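Local coordinates for spore germination protein GerM (Bacillus subtilis subsp. subtilis str. 168, PDB 6GZB) that is of unknown biochemical function but affects both sporulation and germination, and carries two GerMN domains in tandem, at residues D178-R181 / K182-I185; T144-L147 / T148-S151; V192-L195 / T196-H199. All coordinates share one frame; numbering follows the deposited sequence.

Along the chain interaction 2 comes first, at the end of helix 136-147 in the first GerMN domain. Interactions 1 and 3 follow in the loop that runs from strand 163-164 to strand 198-208, with interaction 3 reaching into the start of that strand. Interactions 1 and 2 have centres about 11 Å apart and touch: Arg181 reaches back from the loop to the helix end, and Leu179 packs on Thr144. Interaction 3 is separate, its centre about 17 Å from that of interaction 1 and about 27 Å from that of interaction 2. The loop is thus fastened to the first domain's helix before it turns into the hairpin of strands 198-208 and 213-223.

Interaction 1: residues D178-R181 / K182-I185; sequences DLSR and KDGI
Ser180 and Asp183 make a reciprocal polar contact at the start of a short 3-10 turn, in the loop between strands 163-164 and 198-208. Ser180 N gives its hydrogen to Asp183 OD2 at 2.8 Å, nearly straight at 161° and close to the line of the carboxylate C-O bond, much like the return bond of a capping box; Asp183 N donates to Ser180 O at 3.0 Å. With chi1 at -67°, Asp183 carries its carboxylate beside its own backbone N, and the group folds back over the start of the turn. Separately, Ser180 OG accepts the N-H of Lys182 at 3.1 Å, an ST turn. Gly184 N to Arg181 O continues the winding, and a water links Ser180 O to Gly184 O, donating to both.

Leu179 CD2 lies 3.7 Å from Asp183 OD2, the two side chains crossing at about a right angle, while the leucine is buried against Val140 and Leu158. Arg181 sends its extended chain away from the turn, and its guanidinium is bonded to Trp145 O and Thr148 OG1.

Asp183 OD2 also sits 3.3 Å from Ser180 O and 3.4 Å from Asp178 O. The N-H of Ser180 probably favours the charged carboxylate, while these oxygens and the nearby Asp178 carboxylate probably work against it.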
loop_
_atom_site.group_PDB
_atom_site.type_symbol
_atom_site.label_atom_id
_atom_site.label_comp_id
_atom_site.label_asym_id
_atom_site.label_seq_id
_atom_site.Cartn_x
_atom_site.Cartn_y
_atom_site.Cartn_z
ATOM N N ASP A 178 -0.322 -13.202 -14.074
ATOM C CA ASP A 178 0.487 -12.094 -13.633
ATOM C C ASP A 178 -0.206 -11.412 -12.450
ATOM O O ASP A 178 -1.220 -10.738 -12.626
ATOM C CB ASP A 178 0.668 -11.099 -14.784
ATOM C CG ASP A 178 1.609 -9.954 -14.422
ATOM O OD1 ASP A 178 1.377 -9.281 -13.390
ATOM O OD2 ASP A 178 2.605 -9.758 -15.145
ATOM N N LEU A 179 0.325 -11.620 -11.249
ATOM C CA LEU A 179 -0.288 -11.093 -10.020
ATOM C C LEU A 179 0.694 -10.151 -9.334
ATOM O O LEU A 179 1.785 -10.570 -8.943
ATOM C CB LEU A 179 -0.620 -12.238 -9.072
ATOM C CG LEU A 179 -1.855 -12.153 -8.175
ATOM C CD1 LEU A 179 -1.716 -13.117 -7.013
ATOM C CD2 LEU A 179 -2.110 -10.752 -7.681
ATOM N N SER A 180 0.305 -8.886 -9.184
ATOM C CA SER A 180 1.207 -7.868 -8.650
ATOM C C SER A 180 0.443 -6.752 -7.942
ATOM O O SER A 180 -0.791 -6.799 -7.828
ATOM C CB SER A 180 2.044 -7.272 -9.787
ATOM O OG SER A 180 1.287 -6.331 -10.522
ATOM N N ARG A 181 1.176 -5.740 -7.484
ATOM C CA ARG A 181 0.572 -4.587 -6.817
ATOM C C ARG A 181 -0.350 -3.827 -7.747
ATOM O O ARG A 181 -1.229 -3.102 -7.294
ATOM C CB ARG A 181 1.640 -3.651 -6.251
ATOM C CG ARG A 181 2.404 -4.256 -5.088
ATOM C CD ARG A 181 3.218 -3.240 -4.284
ATOM N NE ARG A 181 3.815 -3.886 -3.116
ATOM C CZ ARG A 181 4.343 -3.255 -2.073
ATOM N NH1 ARG A 181 4.370 -1.933 -2.021
ATOM N NH2 ARG A 181 4.844 -3.960 -1.072
ATOM N N LYS A 182 -0.187 -4.031 -9.051
ATOM C CA LYS A 182 -1.004 -3.325 -10.033
ATOM C C LYS A 182 -2.416 -3.892 -10.091
ATOM O O LYS A 182 -3.327 -3.253 -10.610
ATOM C CB LYS A 182 -0.367 -3.381 -11.425
ATOM C CG LYS A 182 0.883 -2.530 -11.561
ATOM C CD LYS A 182 1.590 -2.800 -12.877
ATOM C CE LYS A 182 2.712 -1.802 -13.109
ATOM N NZ LYS A 182 3.321 -1.977 -14.454
ATOM N N ASP A 183 -2.600 -5.086 -9.547
ATOM C CA ASP A 183 -3.936 -5.649 -9.389
ATOM C C ASP A 183 -4.726 -4.987 -8.247
ATOM O O ASP A 183 -5.899 -5.272 -8.042
ATOM C CB ASP A 183 -3.820 -7.153 -9.194
ATOM C CG ASP A 183 -3.310 -7.855 -10.451
ATOM O OD1 ASP A 183 -4.068 -7.875 -11.439
ATOM O OD2 ASP A 183 -2.142 -8.313 -10.484
ATOM N N GLY A 184 -4.101 -4.035 -7.570
ATOM C CA GLY A 184 -4.826 -3.140 -6.669
ATOM C C GLY A 184 -4.897 -3.673 -5.252
ATOM O O GLY A 184 -4.379 -4.753 -4.940
ATOM N N ILE A 185 -5.552 -2.903 -4.392
ATOM C CA ILE A 185 -5.668 -3.239 -2.982
ATOM C C ILE A 185 -6.824 -2.442 -2.393
ATOM O O ILE A 185 -7.045 -1.298 -2.787
ATOM C CB ILE A 185 -4.346 -2.940 -2.232
ATOM C CG1 ILE A 185 -4.426 -3.406 -0.782
ATOM C CG2 ILE A 185 -4.000 -1.463 -2.291
ATOM C CD1 ILE A 185 -3.064 -3.582 -0.137
HETATM O O HOH W 1 -2.557 -6.588 -5.761
#

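Interaction 2: residues T144-L147 / T148-S151; sequences TWTL and TQFS
Thr144 to Leu147 lie on helix 136-147, and a type I beta turn from Leu147 to Phe150 follows. In the first GerMN domain this helix is the connection of a beta-alpha-beta crossover, joining, along the chain, the adjacent parallel strands 119-124 and 155-160.

Thr144 O takes two donors from the same residue, Thr148 N at 3.1 Å and Thr148 OG1 at 2.6 Å, which approach from opposite faces of its carbonyl plane. The hydroxyl can reach back because OG1 is tucked between the threonine's backbone N and carbonyl carbon (chi1 50°). The same OG1 has a second partner in Arg181 of the later loop.

Gln149 folds its side chain along Thr146, the two side by side and pointing the same way. Its NE2 donates to Thr146 O at 2.8 Å with an N-H...O angle of 161°. This bond lies in the carbonyl plane, on a lone pair, and within 5° of the glutamine's own amide plane. A second bond from NE2 to Glu55 O ties the amide to strand 51-60 and probably helps to fix its rotation. Thr146 CG2 rests 3.7 Å from Gln149 NE2.

The Leu147 side chain packs on Ala79, Leu83 and Val156, touching both helix 78-84 and strand 155-160. The bond from Phe150 N to Leu147 O, which closes the turn, is weak at 3.4 Å. Gln149 CG lies over one face of the Phe150 ring, offset toward the rim, and Leu147 O meets the ring at its edge, 3.2 Å from Phe150 CD2.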
loop_
_atom_site.group_PDB
_atom_site.type_symbol
_atom_site.label_atom_id
_atom_site.label_comp_id
_atom_site.label_asym_id
_atom_site.label_seq_id
_atom_site.Cartn_x
_atom_site.Cartn_y
_atom_site.Cartn_z
ATOM N N THR A 144 0.263 -10.824 -1.839
ATOM C CA THR A 144 0.874 -10.164 -2.980
ATOM C C THR A 144 1.722 -8.979 -2.541
ATOM O O THR A 144 2.852 -8.812 -2.993
ATOM C CB THR A 144 -0.182 -9.696 -3.998
ATOM O OG1 THR A 144 -0.911 -10.832 -4.486
ATOM C CG2 THR A 144 0.488 -9.003 -5.175
ATOM N N TRP A 145 1.172 -8.146 -1.666
ATOM C CA TRP A 145 1.860 -6.926 -1.280
ATOM C C TRP A 145 2.994 -7.228 -0.312
ATOM O O TRP A 145 4.043 -6.573 -0.352
ATOM C CB TRP A 145 0.891 -5.905 -0.684
ATOM C CG TRP A 145 0.117 -5.162 -1.722
ATOM C CD1 TRP A 145 -0.782 -5.689 -2.596
ATOM C CD2 TRP A 145 0.192 -3.768 -2.015
ATOM N NE1 TRP A 145 -1.245 -4.720 -3.438
ATOM C CE2 TRP A 145 -0.681 -3.524 -3.098
ATOM C CE3 TRP A 145 0.905 -2.697 -1.470
ATOM C CZ2 TRP A 145 -0.843 -2.257 -3.662
ATOM C CZ3 TRP A 145 0.739 -1.429 -2.031
ATOM C CH2 TRP A 145 -0.118 -1.225 -3.119
ATOM N N THR A 146 2.824 -8.264 0.502
ATOM C CA THR A 146 3.895 -8.679 1.403
ATOM C C THR A 146 5.115 -9.225 0.637
ATOM O O THR A 146 6.259 -8.845 0.915
ATOM C CB THR A 146 3.408 -9.700 2.442
ATOM O OG1 THR A 146 2.359 -9.123 3.229
ATOM C CG2 THR A 146 4.548 -10.105 3.364
ATOM N N LEU A 147 4.865 -10.056 -0.371
ATOM C CA LEU A 147 5.947 -10.633 -1.164
ATOM C C LEU A 147 6.652 -9.580 -2.009
ATOM O O LEU A 147 7.873 -9.597 -2.137
ATOM C CB LEU A 147 5.426 -11.757 -2.066
ATOM C CG LEU A 147 5.141 -13.074 -1.348
ATOM C CD1 LEU A 147 4.546 -14.100 -2.305
ATOM C CD2 LEU A 147 6.415 -13.600 -0.716
ATOM N N THR A 148 5.892 -8.649 -2.569
ATOM C CA THR A 148 6.449 -7.695 -3.523
ATOM C C THR A 148 7.154 -6.526 -2.868
ATOM O O THR A 148 7.653 -5.634 -3.558
ATOM C CB THR A 148 5.379 -7.159 -4.502
ATOM O OG1 THR A 148 4.233 -6.698 -3.783
ATOM C CG2 THR A 148 4.957 -8.266 -5.467
ATOM N N GLN A 149 7.252 -6.534 -1.543
ATOM C CA GLN A 149 8.088 -5.533 -0.878
ATOM C C GLN A 149 9.572 -5.771 -1.178
ATOM O O GLN A 149 10.384 -4.871 -1.052
ATOM C CB GLN A 149 7.852 -5.523 0.636
ATOM C CG GLN A 149 8.561 -6.632 1.393
ATOM C CD GLN A 149 8.151 -6.666 2.849
ATOM O OE1 GLN A 149 8.648 -5.881 3.649
ATOM N NE2 GLN A 149 7.213 -7.548 3.194
ATOM N N PHE A 150 9.922 -7.004 -1.517
ATOM C CA PHE A 150 11.305 -7.363 -1.798
ATOM C C PHE A 150 11.675 -7.039 -3.241
ATOM O O PHE A 150 10.868 -7.209 -4.167
ATOM C CB PHE A 150 11.513 -8.849 -1.548
ATOM C CG PHE A 150 11.220 -9.269 -0.147
ATOM C CD1 PHE A 150 12.143 -9.050 0.858
ATOM C CD2 PHE A 150 10.026 -9.898 0.168
ATOM C CE1 PHE A 150 11.880 -9.448 2.158
ATOM C CE2 PHE A 150 9.748 -10.284 1.469
ATOM C CZ PHE A 150 10.669 -10.040 2.470
ATOM N N SER A 151 12.753 -6.499 -3.484
ATOM C CA SER A 151 13.161 -6.005 -4.801
ATOM C C SER A 151 13.280 -7.145 -5.816
ATOM O O SER A 151 13.170 -6.925 -7.015
ATOM C CB SER A 151 14.472 -5.224 -4.704
ATOM O OG SER A 151 15.518 -6.073 -4.289
#

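Interaction 3: residues V192-L195 / T196-H199; sequences VNDL and TATH
Asp194 meets Thr196, Ala197 and Thr198 in a surface turn, accepting their hydrogen bonds on one side-chain and one backbone oxygen. Among the side-chain bonds, Asp194 OD1 accepts Thr196 OG1 at 2.7 Å on its syn lone pair. It also takes Thr196 N at 3.0 Å on its anti side, 30° out of the carboxylate plane, which makes an Asx turn. CG lies opposite the aspartate's backbone N (chi1 -175°), an orientation that swings the carboxylate over the following residues. A weak bond from Ala197 N to the same OD1 adds to the grip.

The carbonyl bonds belong to a type I beta turn from Asp194 to Ala197. Ala197 N donates to Asp194 O at 3.2 Å, and Thr198 OG1, itself also bonded to Arg221 NE, reaches that oxygen at 2.9 Å from the other face of its plane. A valine here, with no hydroxyl, would probably leave Asp194 O less firmly held and Arg221 NE without this partner.

Ala197 CB makes van der Waals contact with the carboxylate, 3.5 Å from Asp194 OD2. The turn opens strand 198-208, where His199 pairs with Ile222 of antiparallel strand 213-223; Ala197 bonds with Asn224 just beyond the strand ends, and the Leu195 side chain packs on Arg221.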
loop_
_atom_site.group_PDB
_atom_site.type_symbol
_atom_site.label_atom_id
_atom_site.label_comp_id
_atom_site.label_asym_id
_atom_site.label_seq_id
_atom_site.Cartn_x
_atom_site.Cartn_y
_atom_site.Cartn_z
ATOM N N VAL A 192 -21.850 2.613 -8.825
ATOM C CA VAL A 192 -21.688 2.042 -10.154
ATOM C C VAL A 192 -20.323 2.434 -10.713
ATOM O O VAL A 192 -20.006 3.617 -10.816
ATOM C CB VAL A 192 -22.808 2.501 -11.111
ATOM C CG1 VAL A 192 -22.486 2.110 -12.549
ATOM C CG2 VAL A 192 -24.130 1.885 -10.686
ATOM N N ASN A 193 -19.503 1.436 -11.032
ATOM C CA ASN A 193 -18.159 1.697 -11.525
ATOM C C ASN A 193 -17.983 1.164 -12.937
ATOM O O ASN A 193 -18.067 -0.031 -13.173
ATOM C CB ASN A 193 -17.132 1.081 -10.588
ATOM C CG ASN A 193 -17.133 1.743 -9.226
ATOM O OD1 ASN A 193 -16.687 2.876 -9.094
ATOM N ND2 ASN A 193 -17.718 1.073 -8.230
ATOM N N ASP A 194 -17.806 2.076 -13.883
ATOM C CA ASP A 194 -17.634 1.708 -15.283
ATOM C C ASP A 194 -16.174 1.371 -15.529
ATOM O O ASP A 194 -15.363 2.265 -15.714
ATOM C CB ASP A 194 -18.061 2.870 -16.175
ATOM C CG ASP A 194 -18.035 2.521 -17.651
ATOM O OD1 ASP A 194 -17.424 1.497 -18.037
ATOM O OD2 ASP A 194 -18.542 3.341 -18.430
ATOM N N LEU A 195 -15.860 0.079 -15.570
ATOM C CA LEU A 195 -14.495 -0.378 -15.692
ATOM C C LEU A 195 -13.941 -0.208 -17.102
ATOM O O LEU A 195 -12.734 -0.312 -17.305
ATOM C CB LEU A 195 -14.380 -1.839 -15.262
ATOM C CG LEU A 195 -14.887 -2.157 -13.853
ATOM C CD1 LEU A 195 -14.578 -3.593 -13.473
ATOM C CD2 LEU A 195 -14.277 -1.201 -12.834
ATOM N N THR A 196 -14.807 0.067 -18.072
ATOM C CA THR A 196 -14.336 0.294 -19.441
ATOM C C THR A 196 -13.868 1.718 -19.605
ATOM O O THR A 196 -13.075 2.015 -20.490
ATOM C CB THR A 196 -15.424 0.010 -20.515
ATOM O OG1 THR A 196 -16.402 1.064 -20.514
ATOM C CG2 THR A 196 -16.110 -1.315 -20.249
ATOM N N ALA A 197 -14.397 2.612 -18.774
ATOM C CA ALA A 197 -14.140 4.041 -18.925
ATOM C C ALA A 197 -13.167 4.563 -17.874
ATOM O O ALA A 197 -12.895 5.755 -17.837
ATOM C CB ALA A 197 -15.435 4.824 -18.838
ATOM N N THR A 198 -12.673 3.684 -17.005
ATOM C CA THR A 198 -11.799 4.109 -15.920
ATOM C C THR A 198 -10.610 3.178 -15.796
ATOM O O THR A 198 -10.628 2.055 -16.301
ATOM C CB THR A 198 -12.533 4.137 -14.568
ATOM O OG1 THR A 198 -12.975 2.820 -14.234
ATOM C CG2 THR A 198 -13.722 5.071 -14.605
ATOM N N HIS A 199 -9.576 3.642 -15.102
ATOM C CA HIS A 199 -8.425 2.793 -14.809
ATOM C C HIS A 199 -8.095 2.893 -13.322
ATOM O O HIS A 199 -8.415 3.890 -12.677
ATOM C CB HIS A 199 -7.218 3.205 -15.655
ATOM C CG HIS A 199 -6.902 4.667 -15.588
ATOM N ND1 HIS A 199 -5.853 5.172 -14.846
ATOM C CD2 HIS A 199 -7.505 5.734 -16.158
ATOM C CE1 HIS A 199 -5.813 6.486 -14.981
ATOM N NE2 HIS A 199 -6.811 6.854 -15.763
#